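Local coordinates for protein nucleoporin nup120 (Schizosaccharomyces pombe, PDB 4GQ2) that serves as a structural component of the nuclear pore complex, the assembly through which transport factors pass into and out of the nucleus, at residues S671-L674 and C675-A679; P11-L14 and Q15-C18. All blocks are in the same frame, centred on the assembly; numbering follows the deposited sequence.

Contact 1 of 2, residues S671-L674 and C675-A679; sequences SLFL and CASVA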
ATOM      1  N   SER A 671       1.444 -19.379   4.876  1.00 41.85           N
ATOM      2  CA  SER A 671       0.292 -18.867   5.602  1.00 35.36           C
ATOM      3  C   SER A 671       0.118 -17.395   5.246  1.00 34.16           C
ATOM      4  O   SER A 671       1.081 -16.726   4.850  1.00 38.30           O
ATOM      5  CB  SER A 671       0.505 -18.996   7.104  1.00 37.28           C
ATOM      6  OG  SER A 671       1.417 -18.008   7.558  1.00 38.20           O
ATOM      7  N   LEU A 672      -1.098 -16.883   5.402  1.00 31.74           N
ATOM      8  CA  LEU A 672      -1.334 -15.458   5.212  1.00 32.38           C
ATOM      9  C   LEU A 672      -0.466 -14.634   6.160  1.00 35.58           C
ATOM     10  O   LEU A 672       0.152 -13.650   5.746  1.00 36.95           O
ATOM     11  CB  LEU A 672      -2.812 -15.119   5.387  1.00 30.81           C
ATOM     12  CG  LEU A 672      -3.710 -15.645   4.260  1.00 38.40           C
ATOM     13  CD1 LEU A 672      -5.177 -15.521   4.660  1.00 33.45           C
ATOM     14  CD2 LEU A 672      -3.406 -14.967   2.913  1.00 27.64           C
ATOM     15  N   PHE A 673      -0.394 -15.064   7.418  1.00 33.35           N
ATOM     16  CA  PHE A 673       0.398 -14.368   8.424  1.00 32.50           C
ATOM     17  C   PHE A 673       1.870 -14.251   8.033  1.00 34.09           C
ATOM     18  O   PHE A 673       2.511 -13.223   8.303  1.00 35.22           O
ATOM     19  CB  PHE A 673       0.240 -15.015   9.803  1.00 35.54           C
ATOM     20  CG  PHE A 673       1.019 -14.321  10.887  1.00 37.03           C
ATOM     21  CD1 PHE A 673       0.654 -13.052  11.326  1.00 34.42           C
ATOM     22  CD2 PHE A 673       2.121 -14.928  11.456  1.00 36.48           C
ATOM     23  CE1 PHE A 673       1.376 -12.415  12.321  1.00 37.61           C
ATOM     24  CE2 PHE A 673       2.851 -14.294  12.447  1.00 43.11           C
ATOM     25  CZ  PHE A 673       2.479 -13.035  12.881  1.00 37.74           C
ATOM     26  N   LEU A 674       2.401 -15.289   7.387  1.00 38.64           N
ATOM     27  CA  LEU A 674       3.758 -15.225   6.853  1.00 34.88           C
ATOM     28  C   LEU A 674       3.909 -14.108   5.811  1.00 35.45           C
ATOM     29  O   LEU A 674       4.830 -13.292   5.896  1.00 43.41           O
ATOM     30  CB  LEU A 674       4.195 -16.555   6.252  1.00 33.40           C
ATOM     31  CG  LEU A 674       5.664 -16.395   5.852  1.00 40.90           C
ATOM     32  CD1 LEU A 674       6.610 -17.079   6.830  1.00 42.65           C
ATOM     33  CD2 LEU A 674       5.899 -16.849   4.428  1.00 35.42           C
ATOM     34  N   CYS A 675       3.003 -14.082   4.840  1.00 26.77           N
ATOM     35  CA  CYS A 675       2.999 -13.055   3.805  1.00 30.94           C
ATOM     36  C   CYS A 675       2.941 -11.655   4.406  1.00 32.19           C
ATOM     37  O   CYS A 675       3.697 -10.772   3.994  1.00 32.07           O
ATOM     38  CB  CYS A 675       1.830 -13.261   2.836  1.00 29.63           C
ATOM     39  SG  CYS A 675       1.896 -14.843   1.976  1.00 32.03           S
ATOM     40  N   ALA A 676       2.065 -11.465   5.392  1.00 30.94           N
ATOM     41  CA  ALA A 676       1.949 -10.179   6.085  1.00 31.58           C
ATOM     42  C   ALA A 676       3.251  -9.799   6.788  1.00 33.86           C
ATOM     43  O   ALA A 676       3.677  -8.648   6.737  1.00 42.99           O
ATOM     44  CB  ALA A 676       0.802 -10.214   7.074  1.00 29.98           C
ATOM     45  N   SER A 677       3.885 -10.777   7.428  1.00 34.24           N
ATOM     46  CA  SER A 677       5.115 -10.540   8.180  1.00 33.62           C
ATOM     47  C   SER A 677       6.257 -10.143   7.256  1.00 36.07           C
ATOM     48  O   SER A 677       6.956  -9.154   7.503  1.00 35.49           O
ATOM     49  CB  SER A 677       5.490 -11.789   8.979  1.00 29.36           C
ATOM     50  OG  SER A 677       4.486 -12.072   9.944  1.00 34.26           O
ATOM     51  N   VAL A 678       6.427 -10.914   6.183  1.00 34.43           N
ATOM     52  CA  VAL A 678       7.458 -10.653   5.185  1.00 31.24           C
ATOM     53  C   VAL A 678       7.284  -9.269   4.559  1.00 33.91           C
ATOM     54  O   VAL A 678       8.257  -8.501   4.467  1.00 39.43           O
ATOM     55  CB  VAL A 678       7.479 -11.751   4.100  1.00 31.93           C
ATOM     56  CG1 VAL A 678       8.361 -11.339   2.930  1.00 26.42           C
ATOM     57  CG2 VAL A 678       7.961 -13.072   4.697  1.00 33.35           C
ATOM     58  N   ALA A 679       6.048  -8.949   4.161  1.00 30.24           N
ATOM     59  CA  ALA A 679       5.727  -7.642   3.573  1.00 30.29           C
ATOM     60  C   ALA A 679       6.122  -6.471   4.465  1.00 27.99           C
ATOM     61  O   ALA A 679       6.641  -5.473   3.978  1.00 34.46           O
ATOM     62  CB  ALA A 679       4.252  -7.555   3.205  1.00 35.36           C
TER

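Contact 2 of 2, residues P11-L14 and Q15-C18; sequences PIDL and QSFC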
ATOM      1  N   PRO A  11       0.103  -5.781  13.806  1.00 36.99           N
ATOM      2  CA  PRO A  11      -1.051  -5.492  14.631  1.00 31.30           C
ATOM      3  C   PRO A  11      -1.997  -6.680  14.614  1.00 32.84           C
ATOM      4  O   PRO A  11      -2.105  -7.368  13.601  1.00 35.86           O
ATOM      5  CB  PRO A  11      -1.702  -4.294  13.919  1.00 31.91           C
ATOM      6  CG  PRO A  11      -0.600  -3.661  13.153  1.00 34.27           C
ATOM      7  CD  PRO A  11       0.230  -4.826  12.692  1.00 37.39           C
ATOM      8  N   ILE A  12      -2.667  -6.920  15.732  1.00 33.67           N
ATOM      9  CA  ILE A  12      -3.624  -8.010  15.827  1.00 35.72           C
ATOM     10  C   ILE A  12      -5.017  -7.470  15.504  1.00 35.41           C
ATOM     11  O   ILE A  12      -5.826  -7.186  16.394  1.00 40.43           O
ATOM     12  CB  ILE A  12      -3.578  -8.684  17.207  1.00 36.92           C
ATOM     13  CG1 ILE A  12      -2.186  -9.229  17.462  1.00 42.00           C
ATOM     14  CG2 ILE A  12      -4.582  -9.820  17.287  1.00 40.17           C
ATOM     15  CD1 ILE A  12      -1.953  -9.632  18.894  1.00 51.32           C
ATOM     16  N   ASP A  13      -5.260  -7.302  14.210  1.00 29.26           N
ATOM     17  CA  ASP A  13      -6.552  -6.911  13.708  1.00 32.60           C
ATOM     18  C   ASP A  13      -6.821  -7.719  12.443  1.00 39.48           C
ATOM     19  O   ASP A  13      -5.900  -8.334  11.893  1.00 38.67           O
ATOM     20  CB  ASP A  13      -6.649  -5.387  13.495  1.00 26.26           C
ATOM     21  CG  ASP A  13      -5.625  -4.838  12.502  1.00 38.08           C
ATOM     22  OD1 ASP A  13      -5.344  -5.475  11.465  1.00 44.17           O
ATOM     23  OD2 ASP A  13      -5.118  -3.724  12.743  1.00 41.04           O
ATOM     24  N   LEU A  14      -8.082  -7.748  12.015  1.00 33.60           N
ATOM     25  CA  LEU A  14      -8.499  -8.555  10.870  1.00 36.13           C
ATOM     26  C   LEU A  14      -7.741  -8.193   9.594  1.00 35.98           C
ATOM     27  O   LEU A  14      -7.277  -9.074   8.859  1.00 40.20           O
ATOM     28  CB  LEU A  14     -10.015  -8.426  10.662  1.00 35.61           C
ATOM     29  CG  LEU A  14     -10.925  -9.466  11.335  1.00 38.07           C
ATOM     30  CD1 LEU A  14     -10.657  -9.648  12.827  1.00 37.61           C
ATOM     31  CD2 LEU A  14     -12.379  -9.093  11.104  1.00 43.33           C
ATOM     32  N   GLN A  15      -7.602  -6.891   9.358  1.00 36.94           N
ATOM     33  CA  GLN A  15      -6.946  -6.362   8.165  1.00 36.67           C
ATOM     34  C   GLN A  15      -5.492  -6.829   8.020  1.00 41.96           C
ATOM     35  O   GLN A  15      -5.091  -7.266   6.938  1.00 45.37           O
ATOM     36  CB  GLN A  15      -7.028  -4.829   8.157  1.00 44.17           C
ATOM     37  CG  GLN A  15      -6.634  -4.156   6.845  1.00 58.06           C
ATOM     38  CD  GLN A  15      -7.511  -4.547   5.660  1.00 54.67           C
ATOM     39  OE1 GLN A  15      -8.692  -4.885   5.809  1.00 51.82           O
ATOM     40  NE2 GLN A  15      -6.931  -4.494   4.471  1.00 49.93           N
ATOM     41  N   SER A  16      -4.718  -6.753   9.105  1.00 34.13           N
ATOM     42  CA  SER A  16      -3.288  -7.067   9.054  1.00 37.07           C
ATOM     43  C   SER A  16      -3.025  -8.553   8.862  1.00 38.27           C
ATOM     44  O   SER A  16      -1.969  -8.937   8.364  1.00 37.94           O
ATOM     45  CB  SER A  16      -2.561  -6.578  10.311  1.00 38.91           C
ATOM     46  OG  SER A  16      -2.662  -5.172  10.456  1.00 41.08           O
ATOM     47  N   PHE A  17      -3.987  -9.377   9.262  1.00 39.98           N
ATOM     48  CA  PHE A  17      -3.891 -10.831   9.110  1.00 39.17           C
ATOM     49  C   PHE A  17      -4.582 -11.332   7.834  1.00 46.94           C
ATOM     50  O   PHE A  17      -4.660 -12.540   7.618  1.00 46.94           O
ATOM     51  CB  PHE A  17      -4.508 -11.524  10.330  1.00 35.67           C
ATOM     52  CG  PHE A  17      -3.570 -11.674  11.495  1.00 34.81           C
ATOM     53  CD1 PHE A  17      -3.093 -10.563  12.182  1.00 33.45           C
ATOM     54  CD2 PHE A  17      -3.177 -12.939  11.923  1.00 40.27           C
ATOM     55  CE1 PHE A  17      -2.224 -10.709  13.262  1.00 41.80           C
ATOM     56  CE2 PHE A  17      -2.318 -13.091  13.008  1.00 40.74           C
ATOM     57  CZ  PHE A  17      -1.840 -11.975  13.679  1.00 36.63           C
ATOM     58  N   CYS A  18      -5.081 -10.416   6.996  1.00 38.03           N
ATOM     59  CA  CYS A  18      -5.838 -10.781   5.780  1.00 44.95           C
ATOM     60  C   CYS A  18      -7.020 -11.705   6.078  1.00 48.27           C
ATOM     61  O   CYS A  18      -7.265 -12.671   5.352  1.00 48.17           O
ATOM     62  CB  CYS A  18      -4.942 -11.429   4.721  1.00 35.88           C
ATOM     63  SG  CYS A  18      -3.434 -10.521   4.355  1.00 36.57           S
TER

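Contact 1 of 2, residues S671-L674 and C675-A679
Phe-673 and Ser-677 meet in the N-capped first turns of helix 672-703, within the helical region of the protein. Packing is closest here. Phe-673 O takes two donors, Ser-677 N at 2.9 Å and the hydroxyl Ser-677 OG at 2.8 Å, which arrive from opposite faces of the carbonyl plane. With Ser-677 OG lying beside its own N and opposite the carbonyl carbon (chi1 -63°), the hydroxyl folds back onto the preceding turn. There it also rests over the centre of the Phe-673 ring, 3.6 Å above its plane. Val-10 of strand 3-11 touches both side chains.

The neighbouring flank, formed by Leu-674 and Val-678, is looser. The two lie alongside one another, and their side chains come no nearer than 4.2 Å, between Leu-674 CG and Val-678 CG2; Thr-794 of helix 790-803 packs on both. Beneath them the backbone bond from Val-678 N to Leu-674 O is nearly straight at 174°. Ser-671, partly exposed at the N-cap, marks the side nearer solvent. Its OG also bonds Ser-90 O, while accepting from Leu-674 N at 2.9 Å with an N-H...O angle of 155°.

Contact 2 of 2, residues P11-L14 and Q15-C18
Leu-14, Ser-16 and Phe-17 carry an Asx motif in the loop just after strand 3-11, with Asp-13 as the partner of Ser-16. Leu-14 contributes through CB, which lies against Gln-15 N, and through its backbone O; the bond to CB points away overall. Phe-17 N makes weak bonds to Leu-14 O at 3.3 Å and to Asp-13 O at 3.4 Å, and the Phe-17 ring turns an edge to Pro-11 O, 3.4 Å from CE1.

Ser-16 folds back onto Asp-13 and grips OD1 twice: Ser-16 N meets Asp-13 OD1 nearly end-on at 2.8 Å, and Ser-16 OG approaches it at 2.9 Å from the syn side, 29° out of the carboxylate plane. The carboxylate reaches both donors because Asp-13 CG stands between its backbone N and carbonyl carbon (chi1 60°). Replacing Asp-13 by an alanine would probably leave Ser-16 N and OG without their shared acceptor and free the serine hydroxyl to turn. A type I turn from Gln-15 to Cys-18 overlaps the motif, closed by the bond from Cys-18 N to Gln-15 O.

Asp-13 OD2 accepts from Ile-434 N at the start of helix 434-443. The Phe-17 ring touches Val-540 of strand 539-544, meets Phe-87 of strand 83-88 edge-to-face, and lies against helix 672-703.

Contacts 1 and 2, their centres about 11 Å apart, touch although more than 650 residues separate them in sequence. The Phe-673 and Phe-17 rings stack across the junction, with CD1 of Phe-673 3.4 Å from CE2 of Phe-17, and Ala-676 CB packs against Ser-16 O at 3.3 Å. Both lie largely buried near the centre of the folded chain, but contact 2 has more partly exposed residues. Their chemistry differs with their place: 671-679 is the N-cap and first turns of a helix, held by successive backbone bonds, whereas 11-18 is irregular and is held by the Asp-13 carboxylate together with a few mostly weak backbone bonds. Together they join the loop after strand 3-11 to helix 672-703.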